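BH1974 protein (Bacillus halodurans, PDB 3ON5) probably assists the maturation of a molybdenum hydroxylase such as xanthine dehydrogenase, as other XdhC-family proteins do, and carries a Rossmann domain. Local coordinates at residues K275-L280 with R301-N306. Residues are numbered along the deposited sequence; the frame is centred on the assembly and turned at random.
Sequences KDQEIL and RRLLQN
Two neighbouring helices of the XdhC Rossmann domain meet here, helix 273-283 and the C-terminal turn of helix 297-304, approaching most closely at Gln-277 and Leu-303, whose CA atoms are 5.2 Å apart. Gln-277 reaches the other helix with CG anti to its own backbone nitrogen (chi1 -165°) and the chain extended beyond, which carries the amide to the backbone carbonyl of Leu-303. There NE2 donates to Leu-303 O over 3.3 Å, with an N-H...O angle of 150°. The oxygen lies near the plane of the glutamine amide, but the donor stands above the carbonyl plane, 36° out of it. His-281 also bonds to this oxygen, so two side chains of helix 273-283 grip a carbonyl in the last turn of its neighbour. Where the helix ends, Gln-305 turns to positive phi, and its side chain crosses that of Gln-277 at about a right angle. With an alanine at Gln-277, Leu-303 O is likely to lose one of its two donors, and the side chain of Gln-305 the amide that it crosses.

Beneath this polar edge the contact is apolar. The CD2 methyl of Leu-303 rests 3.8 Å from Gln-277 CB and also packs against Asp-276 CB at 3.9 Å, while Leu-280 CD2 touches Leu-303 CB and meets Leu-304 CD2 at 3.7 Å. The carboxylate of Asp-276 is held by Thr-270 and by a salt bridge to Arg-299. Phe-273 adds to the cover of Leu-303, and Asp-276 and Ile-279 lean on Ile-268 of strand 265-268, which seats helix 273-283 against the parallel sheet, with helix 297-304 packed on its flank.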
loop_
_atom_site.group_PDB
_atom_site.type_symbol
_atom_site.label_atom_id
_atom_site.label_comp_id
_atom_site.label_asym_id
_atom_site.label_seq_id
_atom_site.Cartn_x
_atom_site.Cartn_y
_atom_site.Cartn_z
ATOM N N LYS A 275 -40.508 -12.214 25.229
ATOM C CA LYS A 275 -39.561 -11.108 25.328
ATOM C C LYS A 275 -39.984 -9.976 24.382
ATOM O O LYS A 275 -40.143 -8.842 24.844
ATOM C CB LYS A 275 -38.119 -11.574 25.027
ATOM C CG LYS A 275 -37.512 -12.587 26.000
ATOM C CD LYS A 275 -37.115 -12.015 27.339
ATOM C CE LYS A 275 -36.633 -13.081 28.291
ATOM N NZ LYS A 275 -37.727 -14.025 28.643
ATOM N N ASP A 276 -40.240 -10.295 23.082
ATOM C CA ASP A 276 -40.701 -9.343 22.068
ATOM C C ASP A 276 -42.015 -8.678 22.487
ATOM O O ASP A 276 -42.182 -7.470 22.301
ATOM C CB ASP A 276 -40.875 -10.039 20.715
ATOM C CG ASP A 276 -39.596 -10.497 20.044
ATOM O OD1 ASP A 276 -38.509 -10.063 20.470
ATOM O OD2 ASP A 276 -39.684 -11.211 19.037
ATOM N N GLN A 277 -42.927 -9.456 23.094
ATOM C CA GLN A 277 -44.198 -8.957 23.571
ATOM C C GLN A 277 -44.007 -7.973 24.741
ATOM O O GLN A 277 -44.711 -6.967 24.740
ATOM C CB GLN A 277 -45.098 -10.114 23.990
ATOM C CG GLN A 277 -46.541 -9.683 24.151
ATOM C CD GLN A 277 -47.428 -10.818 24.535
ATOM O OE1 GLN A 277 -47.286 -11.401 25.615
ATOM N NE2 GLN A 277 -48.416 -11.100 23.687
ATOM N N GLU A 278 -43.063 -8.204 25.709
ATOM C CA GLU A 278 -42.936 -7.206 26.790
ATOM C C GLU A 278 -42.322 -5.937 26.219
ATOM O O GLU A 278 -42.796 -4.856 26.566
ATOM C CB GLU A 278 -42.178 -7.667 28.082
ATOM C CG GLU A 278 -40.674 -7.962 28.092
ATOM C CD GLU A 278 -40.145 -8.411 29.460
ATOM O OE1 GLU A 278 -40.983 -8.582 30.378
ATOM O OE2 GLU A 278 -38.912 -8.607 29.621
ATOM N N ILE A 279 -41.362 -6.064 25.264
ATOM C CA ILE A 279 -40.713 -4.899 24.636
ATOM C C ILE A 279 -41.769 -4.046 23.890
ATOM O O ILE A 279 -41.894 -2.857 24.186
ATOM C CB ILE A 279 -39.560 -5.301 23.700
ATOM C CG1 ILE A 279 -38.528 -6.184 24.428
ATOM C CG2 ILE A 279 -38.902 -4.046 23.117
ATOM C CD1 ILE A 279 -37.622 -6.939 23.542
ATOM N N LEU A 280 -42.549 -4.668 22.991
ATOM C CA LEU A 280 -43.575 -3.991 22.203
ATOM C C LEU A 280 -44.659 -3.334 23.083
ATOM O O LEU A 280 -44.974 -2.167 22.869
ATOM C CB LEU A 280 -44.232 -4.986 21.243
ATOM C CG LEU A 280 -45.336 -4.443 20.323
ATOM C CD1 LEU A 280 -44.826 -3.332 19.425
ATOM C CD2 LEU A 280 -45.935 -5.568 19.505
ATOM N N ARG A 301 -49.250 -9.647 15.024
ATOM C CA ARG A 301 -50.665 -9.545 15.406
ATOM C C ARG A 301 -50.875 -10.289 16.733
ATOM O O ARG A 301 -51.596 -9.799 17.613
ATOM C CB ARG A 301 -51.612 -10.077 14.316
ATOM C CG ARG A 301 -52.007 -9.012 13.295
ATOM C CD ARG A 301 -53.144 -9.425 12.360
ATOM N NE ARG A 301 -52.771 -10.437 11.363
ATOM C CZ ARG A 301 -52.387 -10.174 10.116
ATOM N NH1 ARG A 301 -52.287 -8.920 9.693
ATOM N NH2 ARG A 301 -52.073 -11.165 9.291
ATOM N N ARG A 302 -50.194 -11.451 16.892
ATOM C CA ARG A 302 -50.247 -12.252 18.111
ATOM C C ARG A 302 -49.535 -11.503 19.250
ATOM O O ARG A 302 -50.031 -11.515 20.377
ATOM C CB ARG A 302 -49.655 -13.655 17.894
ATOM C CG ARG A 302 -50.639 -14.592 17.194
ATOM C CD ARG A 302 -50.173 -16.031 17.031
ATOM N NE ARG A 302 -49.192 -16.199 15.954
ATOM C CZ ARG A 302 -47.892 -16.436 16.136
ATOM N NH1 ARG A 302 -47.400 -16.587 17.362
ATOM N NH2 ARG A 302 -47.082 -16.568 15.090
ATOM N N LEU A 303 -48.421 -10.798 18.937
ATOM C CA LEU A 303 -47.661 -9.976 19.889
ATOM C C LEU A 303 -48.520 -8.824 20.435
ATOM O O LEU A 303 -48.482 -8.557 21.641
ATOM C CB LEU A 303 -46.374 -9.402 19.250
ATOM C CG LEU A 303 -45.193 -10.345 19.020
ATOM C CD1 LEU A 303 -44.093 -9.633 18.301
ATOM C CD2 LEU A 303 -44.626 -10.855 20.323
ATOM N N LEU A 304 -49.304 -8.165 19.547
ATOM C CA LEU A 304 -50.190 -7.052 19.895
ATOM C C LEU A 304 -51.390 -7.552 20.665
ATOM O O LEU A 304 -51.945 -6.776 21.435
ATOM C CB LEU A 304 -50.648 -6.264 18.658
ATOM C CG LEU A 304 -49.573 -5.404 17.971
ATOM C CD1 LEU A 304 -49.943 -5.096 16.543
ATOM C CD2 LEU A 304 -49.272 -4.135 18.753
ATOM N N GLN A 305 -51.757 -8.855 20.512
ATOM C CA GLN A 305 -52.865 -9.557 21.200
ATOM C C GLN A 305 -54.048 -8.579 21.467
ATOM O O GLN A 305 -54.435 -8.326 22.621
ATOM C CB GLN A 305 -52.411 -10.252 22.524
ATOM C CG GLN A 305 -51.579 -9.404 23.519
ATOM C CD GLN A 305 -51.708 -9.863 24.955
ATOM O OE1 GLN A 305 -52.815 -10.078 25.475
ATOM N NE2 GLN A 305 -50.590 -9.895 25.669
ATOM N N ASN A 306 -54.604 -8.038 20.358
ATOM C CA ASN A 306 -55.705 -7.067 20.309
ATOM C C ASN A 306 -55.346 -5.821 21.155
ATOM O O ASN A 306 -55.828 -5.622 22.280
ATOM C CB ASN A 306 -57.059 -7.673 20.744
ATOM C CG ASN A 306 -58.059 -7.831 19.613
ATOM O OD1 ASN A 306 -57.705 -8.130 18.462
ATOM N ND2 ASN A 306 -59.343 -7.657 19.930
#